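Local coordinates for putative L-alanine-DL-glutamate epimerase (Burkholderia xenovorans, PDB 3GO2), which binds magnesium and probably catalyses a racemase or epimerase reaction, as a member of the mandelate racemase/muconate lactonizing enzyme family, at residues V291-N296 with T326-N331; Q300-A305 with A334-L339; N314-N319 with L339-T344. One frame throughout, in Å; residues are numbered along the deposited sequence.

Interaction 1: residues V291-N296 with T326-N331; sequences VDTIWN and TMINAN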
loop_
_atom_site.group_PDB
_atom_site.type_symbol
_atom_site.label_atom_id
_atom_site.label_comp_id
_atom_site.label_asym_id
_atom_site.label_seq_id
_atom_site.Cartn_x
_atom_site.Cartn_y
_atom_site.Cartn_z
ATOM N N VAL A 291 3.902 -23.439 15.718
ATOM C CA VAL A 291 5.068 -22.901 16.423
ATOM C C VAL A 291 5.917 -24.068 16.894
ATOM O O VAL A 291 5.416 -24.956 17.572
ATOM C CB VAL A 291 4.659 -22.054 17.623
ATOM C CG1 VAL A 291 5.890 -21.516 18.350
ATOM C CG2 VAL A 291 3.728 -20.873 17.192
ATOM N N ASP A 292 7.178 -24.091 16.502
ATOM C CA ASP A 292 8.080 -25.151 16.989
ATOM C C ASP A 292 8.775 -24.619 18.246
ATOM O O ASP A 292 9.696 -23.812 18.174
ATOM C CB ASP A 292 9.056 -25.612 15.920
ATOM C CG ASP A 292 9.760 -26.898 16.313
ATOM O OD1 ASP A 292 9.876 -27.836 15.487
ATOM O OD2 ASP A 292 10.113 -26.988 17.502
ATOM N N THR A 293 8.261 -25.040 19.398
ATOM C CA THR A 293 8.762 -24.595 20.680
ATOM C C THR A 293 10.045 -25.320 21.055
ATOM O O THR A 293 10.804 -24.847 21.899
ATOM C CB THR A 293 7.730 -24.743 21.829
ATOM O OG1 THR A 293 7.728 -26.083 22.325
ATOM C CG2 THR A 293 6.326 -24.314 21.396
ATOM N N ILE A 294 10.270 -26.485 20.458
ATOM C CA ILE A 294 11.511 -27.230 20.641
ATOM C C ILE A 294 12.682 -26.445 20.001
ATOM O O ILE A 294 13.762 -26.295 20.584
ATOM C CB ILE A 294 11.373 -28.636 19.998
ATOM C CG1 ILE A 294 10.193 -29.410 20.588
ATOM C CG2 ILE A 294 12.680 -29.413 20.109
ATOM C CD1 ILE A 294 10.103 -29.404 22.124
ATOM N N TRP A 295 12.443 -25.929 18.806
ATOM C CA TRP A 295 13.375 -25.061 18.116
ATOM C C TRP A 295 13.518 -23.669 18.783
ATOM O O TRP A 295 14.625 -23.161 18.966
ATOM C CB TRP A 295 12.865 -24.855 16.690
ATOM C CG TRP A 295 13.175 -25.972 15.757
ATOM C CD1 TRP A 295 13.461 -27.267 16.078
ATOM C CD2 TRP A 295 13.260 -25.881 14.335
ATOM N NE1 TRP A 295 13.727 -27.990 14.934
ATOM C CE2 TRP A 295 13.608 -27.154 13.852
ATOM C CE3 TRP A 295 13.070 -24.835 13.421
ATOM C CZ2 TRP A 295 13.790 -27.412 12.487
ATOM C CZ3 TRP A 295 13.271 -25.092 12.075
ATOM C CH2 TRP A 295 13.610 -26.367 11.627
ATOM N N ASN A 296 12.383 -23.027 19.076
ATOM C CA ASN A 296 12.400 -21.619 19.541
ATOM C C ASN A 296 12.769 -21.427 21.003
ATOM O O ASN A 296 13.268 -20.371 21.402
ATOM C CB ASN A 296 11.042 -20.960 19.271
ATOM C CG ASN A 296 10.942 -20.392 17.879
ATOM O OD1 ASN A 296 11.352 -19.253 17.643
ATOM N ND2 ASN A 296 10.343 -21.150 16.972
ATOM N N THR A 326 7.162 -34.051 23.747
ATOM C CA THR A 326 5.717 -34.020 23.963
ATOM C C THR A 326 5.383 -33.320 25.263
ATOM O O THR A 326 4.438 -32.499 25.318
ATOM C CB THR A 326 5.109 -35.446 23.950
ATOM O OG1 THR A 326 5.288 -36.020 22.655
ATOM C CG2 THR A 326 3.609 -35.408 24.264
ATOM N N MET A 327 6.159 -33.605 26.313
ATOM C CA MET A 327 5.892 -32.980 27.616
ATOM C C MET A 327 6.258 -31.481 27.587
ATOM O O MET A 327 5.571 -30.668 28.180
ATOM C CB MET A 327 6.591 -33.742 28.735
ATOM C CG MET A 327 6.114 -35.156 28.885
ATOM S SD MET A 327 4.309 -35.358 29.158
ATOM C CE MET A 327 4.344 -36.763 30.348
ATOM N N ILE A 328 7.293 -31.112 26.849
ATOM C CA ILE A 328 7.625 -29.688 26.692
ATOM C C ILE A 328 6.434 -28.952 26.080
ATOM O O ILE A 328 5.950 -27.928 26.602
ATOM C CB ILE A 328 8.903 -29.528 25.830
ATOM C CG1 ILE A 328 10.105 -30.007 26.626
ATOM C CG2 ILE A 328 9.169 -28.061 25.419
ATOM C CD1 ILE A 328 11.382 -30.146 25.791
ATOM N N ASN A 329 5.958 -29.509 24.975
ATOM C CA ASN A 329 4.830 -28.948 24.243
ATOM C C ASN A 329 3.535 -28.978 25.044
ATOM O O ASN A 329 2.705 -28.066 24.928
ATOM C CB ASN A 329 4.691 -29.658 22.906
ATOM C CG ASN A 329 5.693 -29.172 21.888
ATOM O OD1 ASN A 329 5.803 -27.963 21.649
ATOM N ND2 ASN A 329 6.453 -30.090 21.303
ATOM N N ALA A 330 3.342 -30.011 25.872
ATOM C CA ALA A 330 2.156 -30.061 26.738
ATOM C C ALA A 330 2.096 -28.869 27.681
ATOM O O ALA A 330 1.016 -28.330 27.954
ATOM C CB ALA A 330 2.121 -31.347 27.540
ATOM N N ASN A 331 3.246 -28.449 28.201
ATOM C CA ASN A 331 3.263 -27.323 29.102
ATOM C C ASN A 331 2.967 -25.988 28.401
ATOM O O ASN A 331 2.260 -25.142 28.935
ATOM C CB ASN A 331 4.580 -27.267 29.889
ATOM C CG ASN A 331 4.615 -28.282 31.016
ATOM O OD1 ASN A 331 4.224 -27.969 32.142
ATOM N ND2 ASN A 331 5.062 -29.507 30.728
HETATM O O HOH W 1 6.939 -27.423 19.373
#
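Ile-294 crosses Ile-328 obliquely, its terminal CD1 lying 3.7 Å from Ile-328 CG2, and it crosses the Asn-329 side chain at about a right angle, the same CD1 being 3.8 Å from Asn-329 ND2. A chi1 of -57° sets Ile-294 CG1 beside the backbone N, 3.9 Å from Asn-329 ND2, and CD1 continues to Ile-328. Branched aliphatic residues suit this buried spot, where Val-298 of helix 298-310 packs against both Ile-328 and Thr-293.

Thr-293 gives its hydroxyl proton to the amide oxygen of Asn-329, OG1 to OD1 2.8 Å, approaching from above the carbonyl plane. Water 1 accepts from Thr-293 N at 2.7 Å and lies 2.6 Å from Asn-329 OD1, so that it can link the two, although more acceptors than it has protons are in reach. Asn-329 ND2 is bonded to Asn-319 OD1; held at both ends, the flat amide should be fixed in its rotation.

Thr-293 opens a short helix that Asp-292 N-caps: Trp-295 N donates to Asp-292 OD2 at 2.9 Å in a nearly straight bond (166°). At the far end of the turn Asn-296 grips Asp-292 O with both its backbone N and its ND2, from opposite faces of that carbonyl. The second carboxylate oxygen, OD1, is bonded to His-318 and Tyr-321.

A capped helical turn directly after strand 288-291, leaning on helix 323-335 of the outer layer, belongs to the C-terminal rim of the modified TIM barrel of the enolase superfamily, and the aspartate bonded to a histidine there recalls the His-Asp dyad of mandelate racemase.

Interaction 2: residues Q300-A305 with A334-L339; sequences QSMKIA and AAVPNL
Ala-335, near the end of helix 323-335, meets Met-302 first: its CB lies 4.0 Å from the methyl CE. A small residue lets the thioether come close, and the bends of Met-302 at chi2 and chi3 curl the sulfur and methyl back toward this segment.

Val-336 follows as the chain leaves the helix, and it carries most of the apolar contact. Its CG2 is 3.8 Å from both Met-302 SD and Met-302 CE, the two side chains sliding past each other in opposite directions. The same methyl approaches Ala-305 CB at 4.0 Å, and Val-336 CG1 adds a second touch to that alanine, straddling it.

Two positions on, Asn-338 forms the centre of an inverse gamma turn and aims its amide at the helix backbone. A chi1 of 54° sets CG over its own backbone, between N and the carbonyl carbon, and ND2 beyond it donates to Ala-305 O over 3.0 Å (153°), while it is also bonded to Ile-313 O, just past helix 298-310.

Methionine, valine and alanine therefore make a non-directional van der Waals contact, whereas the asparagine amide supplies the directional hold, tying the loop to carbonyls of helix 298-310 and its sequel.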
loop_
_atom_site.group_PDB
_atom_site.type_symbol
_atom_site.label_atom_id
_atom_site.label_comp_id
_atom_site.label_asym_id
_atom_site.label_seq_id
_atom_site.Cartn_x
_atom_site.Cartn_y
_atom_site.Cartn_z
ATOM N N GLN A 300 10.351 -18.067 24.364
ATOM C CA GLN A 300 10.225 -17.319 23.128
ATOM C C GLN A 300 8.904 -17.658 22.421
ATOM O O GLN A 300 8.280 -16.774 21.833
ATOM C CB GLN A 300 11.417 -17.601 22.200
ATOM C CG GLN A 300 12.800 -17.330 22.794
ATOM C CD GLN A 300 12.892 -16.024 23.553
ATOM O OE1 GLN A 300 12.513 -14.975 23.030
ATOM N NE2 GLN A 300 13.331 -16.087 24.811
ATOM N N SER A 301 8.469 -18.913 22.518
ATOM C CA SER A 301 7.235 -19.349 21.883
ATOM C C SER A 301 6.016 -18.694 22.510
ATOM O O SER A 301 5.026 -18.476 21.814
ATOM C CB SER A 301 7.106 -20.875 21.931
ATOM O OG SER A 301 8.206 -21.438 21.261
ATOM N N MET A 302 6.067 -18.384 23.814
ATOM C CA MET A 302 4.966 -17.643 24.442
ATOM C C MET A 302 4.811 -16.240 23.811
ATOM O O MET A 302 3.687 -15.749 23.585
ATOM C CB MET A 302 5.158 -17.542 25.975
ATOM C CG MET A 302 5.138 -18.873 26.714
ATOM S SD MET A 302 3.731 -20.000 26.450
ATOM C CE MET A 302 2.460 -18.962 27.239
ATOM N N LYS A 303 5.944 -15.605 23.486
ATOM C CA LYS A 303 5.946 -14.322 22.816
ATOM C C LYS A 303 5.243 -14.409 21.437
ATOM O O LYS A 303 4.374 -13.581 21.096
ATOM C CB LYS A 303 7.386 -13.808 22.646
ATOM C CG LYS A 303 8.162 -13.574 23.944
ATOM C CD LYS A 303 9.598 -13.148 23.648
ATOM C CE LYS A 303 10.402 -13.022 24.923
ATOM N NZ LYS A 303 11.859 -12.691 24.606
ATOM N N ILE A 304 5.618 -15.425 20.662
ATOM C CA ILE A 304 5.030 -15.683 19.360
ATOM C C ILE A 304 3.521 -15.965 19.501
ATOM O O ILE A 304 2.700 -15.447 18.736
ATOM C CB ILE A 304 5.717 -16.852 18.664
ATOM C CG1 ILE A 304 7.194 -16.567 18.440
ATOM C CG2 ILE A 304 5.016 -17.190 17.354
ATOM C CD1 ILE A 304 7.981 -17.865 18.105
ATOM N N ALA A 305 3.148 -16.765 20.493
ATOM C CA ALA A 305 1.731 -17.025 20.723
ATOM C C ALA A 305 0.925 -15.753 21.015
ATOM O O ALA A 305 -0.188 -15.573 20.507
ATOM C CB ALA A 305 1.556 -18.035 21.858
ATOM N N ALA A 334 -0.747 -26.026 27.657
ATOM C CA ALA A 334 -1.536 -25.756 28.838
ATOM C C ALA A 334 -1.800 -24.278 29.120
ATOM O O ALA A 334 -2.852 -23.914 29.667
ATOM C CB ALA A 334 -0.878 -26.419 30.048
ATOM N N ALA A 335 -0.843 -23.413 28.753
ATOM C CA ALA A 335 -0.834 -22.023 29.136
ATOM C C ALA A 335 -1.322 -21.056 28.037
ATOM O O ALA A 335 -1.667 -19.896 28.318
ATOM C CB ALA A 335 0.596 -21.637 29.577
ATOM N N VAL A 336 -1.318 -21.514 26.787
ATOM C CA VAL A 336 -1.668 -20.631 25.658
ATOM C C VAL A 336 -3.180 -20.581 25.423
ATOM O O VAL A 336 -3.774 -21.616 25.144
ATOM C CB VAL A 336 -0.964 -21.089 24.382
ATOM C CG1 VAL A 336 -1.508 -20.339 23.191
ATOM C CG2 VAL A 336 0.562 -20.864 24.539
ATOM N N PRO A 337 -3.829 -19.388 25.532
ATOM C CA PRO A 337 -5.275 -19.387 25.293
ATOM C C PRO A 337 -5.629 -19.736 23.859
ATOM O O PRO A 337 -6.554 -20.526 23.625
ATOM C CB PRO A 337 -5.699 -17.934 25.574
ATOM C CG PRO A 337 -4.455 -17.144 25.422
ATOM C CD PRO A 337 -3.347 -18.049 25.901
ATOM N N ASN A 338 -4.898 -19.165 22.915
ATOM C CA ASN A 338 -5.217 -19.276 21.493
ATOM C C ASN A 338 -4.614 -20.551 20.874
ATOM O O ASN A 338 -3.801 -20.491 19.966
ATOM C CB ASN A 338 -4.800 -17.995 20.733
ATOM C CG ASN A 338 -3.321 -17.610 20.945
ATOM O OD1 ASN A 338 -2.832 -17.614 22.077
ATOM N ND2 ASN A 338 -2.634 -17.241 19.864
ATOM N N LEU A 339 -5.020 -21.710 21.410
ATOM C CA LEU A 339 -4.478 -23.008 21.018
ATOM C C LEU A 339 -5.413 -23.714 20.041
ATOM O O LEU A 339 -6.561 -24.046 20.389
ATOM C CB LEU A 339 -4.254 -23.900 22.245
ATOM C CG LEU A 339 -3.754 -25.321 21.984
ATOM C CD1 LEU A 339 -2.275 -25.345 21.570
ATOM C CD2 LEU A 339 -3.980 -26.200 23.232
#

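Interaction 3: residues N314-N319 with L339-T344; sequences NVAPHN and LRIMET
Glu-343 OE1 is met by the backbone N of Asn-319, at 2.8 Å and nearly straight (170°), from above the carboxylate plane, and by the edge of the His-318 ring, whose CD2 lies 3.1 Å away with the oxygen in the ring plane. The glutamate reaches both because its chain is extended, with CG anti to the backbone N (chi1 -175°); carboxylate and imidazole run side by side, nearly coplanar. Its other oxygen, OE2, is bonded to Ser-124, and His-318 uses ND1 on Asp-292. The Glu-343 side chain also comes within about 4 Å of that of Lys-163, a 2-oxoglutarate-binding residue, in a long, weak ion pair.

Asn-319 replies to the same residue with its side chain: ND2 donates to Glu-343 O at 3.0 Å, the acceptor lying in the amide plane.

The segments run almost parallel, 20° apart, consistent with the last two strands of the enolase-type barrel, strand 314-317, helix 323-335 and strand 342-344 forming a beta-alpha-beta unit. Pairing is sparse. Val-315 and Leu-339 form one bridge, in which Arg-340 N donates to Val-315 O at 2.8 Å.

Between bridge and clasp, apolar groups pack. Pro-317, which has no N-H to offer, turns its ring across Leu-339, CD to CD1 3.8 Å, and across Met-342, CG to CG 3.9 Å. The single methyl of Ala-316, CB, lies 3.2 Å from Ile-341 O, a buried carbonyl without a hydrogen-bond partner.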
loop_
_atom_site.group_PDB
_atom_site.type_symbol
_atom_site.label_atom_id
_atom_site.label_comp_id
_atom_site.label_asym_id
_atom_site.label_seq_id
_atom_site.Cartn_x
_atom_site.Cartn_y
_atom_site.Cartn_z
ATOM N N ASN A 314 -4.889 -18.721 15.979
ATOM C CA ASN A 314 -4.579 -19.753 16.945
ATOM C C ASN A 314 -3.339 -20.516 16.497
ATOM O O ASN A 314 -3.012 -20.580 15.291
ATOM C CB ASN A 314 -5.778 -20.702 17.115
ATOM C CG ASN A 314 -6.906 -20.063 17.898
ATOM O OD1 ASN A 314 -6.752 -18.967 18.419
ATOM N ND2 ASN A 314 -8.061 -20.741 17.962
ATOM N N VAL A 315 -2.648 -21.094 17.480
ATOM C CA VAL A 315 -1.342 -21.729 17.239
ATOM C C VAL A 315 -1.380 -23.202 17.573
ATOM O O VAL A 315 -2.224 -23.648 18.369
ATOM C CB VAL A 315 -0.220 -21.042 18.053
ATOM C CG1 VAL A 315 -0.143 -19.574 17.717
ATOM C CG2 VAL A 315 -0.450 -21.217 19.564
ATOM N N ALA A 316 -0.492 -23.968 16.959
ATOM C CA ALA A 316 -0.380 -25.397 17.253
ATOM C C ALA A 316 1.097 -25.739 17.397
ATOM O O ALA A 316 1.892 -25.372 16.550
ATOM C CB ALA A 316 -0.993 -26.241 16.138
ATOM N N PRO A 317 1.464 -26.477 18.454
ATOM C CA PRO A 317 2.870 -26.906 18.528
ATOM C C PRO A 317 3.268 -27.919 17.478
ATOM O O PRO A 317 2.442 -28.745 17.045
ATOM C CB PRO A 317 2.975 -27.576 19.905
ATOM C CG PRO A 317 1.730 -27.371 20.556
ATOM C CD PRO A 317 0.712 -26.811 19.670
ATOM N N HIS A 318 4.532 -27.828 17.055
ATOM C CA HIS A 318 5.167 -28.821 16.213
ATOM C C HIS A 318 5.773 -29.867 17.154
ATOM O O HIS A 318 6.645 -29.569 17.981
ATOM C CB HIS A 318 6.240 -28.149 15.382
ATOM C CG HIS A 318 6.814 -29.009 14.318
ATOM N ND1 HIS A 318 8.054 -28.764 13.775
ATOM C CD2 HIS A 318 6.302 -30.067 13.637
ATOM C CE1 HIS A 318 8.281 -29.628 12.806
ATOM N NE2 HIS A 318 7.246 -30.442 12.711
ATOM N N ASN A 319 5.301 -31.100 17.047
ATOM C CA ASN A 319 5.672 -32.110 18.023
ATOM C C ASN A 319 5.701 -33.476 17.385
ATOM O O ASN A 319 4.654 -34.087 17.213
ATOM C CB ASN A 319 4.661 -32.092 19.169
ATOM C CG ASN A 319 5.028 -33.040 20.277
ATOM O OD1 ASN A 319 6.140 -32.999 20.778
ATOM N ND2 ASN A 319 4.101 -33.916 20.648
ATOM N N LEU A 339 -5.020 -21.710 21.410
ATOM C CA LEU A 339 -4.478 -23.008 21.018
ATOM C C LEU A 339 -5.413 -23.714 20.041
ATOM O O LEU A 339 -6.561 -24.046 20.389
ATOM C CB LEU A 339 -4.254 -23.900 22.245
ATOM C CG LEU A 339 -3.754 -25.321 21.984
ATOM C CD1 LEU A 339 -2.275 -25.345 21.570
ATOM C CD2 LEU A 339 -3.980 -26.200 23.232
ATOM N N ARG A 340 -4.929 -23.973 18.831
ATOM C CA ARG A 340 -5.747 -24.655 17.829
ATOM C C ARG A 340 -5.975 -26.129 18.151
ATOM O O ARG A 340 -7.126 -26.627 18.119
ATOM C CB ARG A 340 -5.106 -24.572 16.416
ATOM C CG ARG A 340 -5.985 -25.232 15.337
ATOM C CD ARG A 340 -7.275 -24.469 15.193
ATOM N NE ARG A 340 -8.265 -25.080 14.324
ATOM C CZ ARG A 340 -9.211 -25.934 14.720
ATOM N NH1 ARG A 340 -9.262 -26.375 15.974
ATOM N NH2 ARG A 340 -10.093 -26.379 13.846
ATOM N N ILE A 341 -4.863 -26.811 18.411
ATOM C CA ILE A 341 -4.768 -28.272 18.575
ATOM C C ILE A 341 -3.290 -28.574 18.832
ATOM O O ILE A 341 -2.453 -27.702 18.601
ATOM C CB ILE A 341 -5.250 -29.012 17.312
ATOM C CG1 ILE A 341 -5.467 -30.494 17.578
ATOM C CG2 ILE A 341 -4.276 -28.843 16.143
ATOM C CD1 ILE A 341 -6.358 -31.151 16.505
ATOM N N MET A 342 -2.960 -29.781 19.310
ATOM C CA MET A 342 -1.556 -30.192 19.506
ATOM C C MET A 342 -1.220 -31.452 18.702
ATOM O O MET A 342 -1.925 -32.453 18.742
ATOM C CB MET A 342 -1.192 -30.410 20.992
ATOM C CG MET A 342 0.255 -30.941 21.237
ATOM S SD MET A 342 0.714 -30.777 22.995
ATOM C CE MET A 342 1.938 -32.142 23.035
ATOM N N GLU A 343 -0.138 -31.374 17.948
ATOM C CA GLU A 343 0.402 -32.522 17.240
ATOM C C GLU A 343 0.997 -33.545 18.185
ATOM O O GLU A 343 1.661 -33.191 19.126
ATOM C CB GLU A 343 1.537 -32.039 16.314
ATOM C CG GLU A 343 2.108 -33.146 15.427
ATOM C CD GLU A 343 3.189 -32.657 14.487
ATOM O OE1 GLU A 343 3.785 -31.586 14.758
ATOM O OE2 GLU A 343 3.432 -33.356 13.477
ATOM N N THR A 344 0.824 -34.828 17.892
ATOM C CA THR A 344 1.641 -35.839 18.566
ATOM C C THR A 344 1.728 -37.072 17.674
ATOM O O THR A 344 0.820 -37.321 16.889
ATOM C CB THR A 344 1.079 -36.188 19.971
ATOM O OG1 THR A 344 2.089 -36.818 20.747
ATOM C CG2 THR A 344 -0.147 -37.099 19.874
#

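Interactions 1 and 3 meet at the metal-binding end of the barrel: Asp-292 OD1 lies 2.7 Å from His-318 ND1, a probable hydrogen bond, and Val-291 N is 2.9 Å from Ala-316 O, sheet pairing between consecutive strands. Interaction 2 continues directly into interaction 3 through the shared Leu-339, with Asn-338 O 2.8 Å from Val-315 N, and it adjoins interaction 1 where Ser-301 packs on Thr-293 and Asn-296. Their relation to the magnesium site is graded. The side chain of His-318 comes within about 4 Å of a bound magnesium, that of Asn-329 stays about 12 Å away, and the 300-305 contact with 334-339 lies away from the known binding sites.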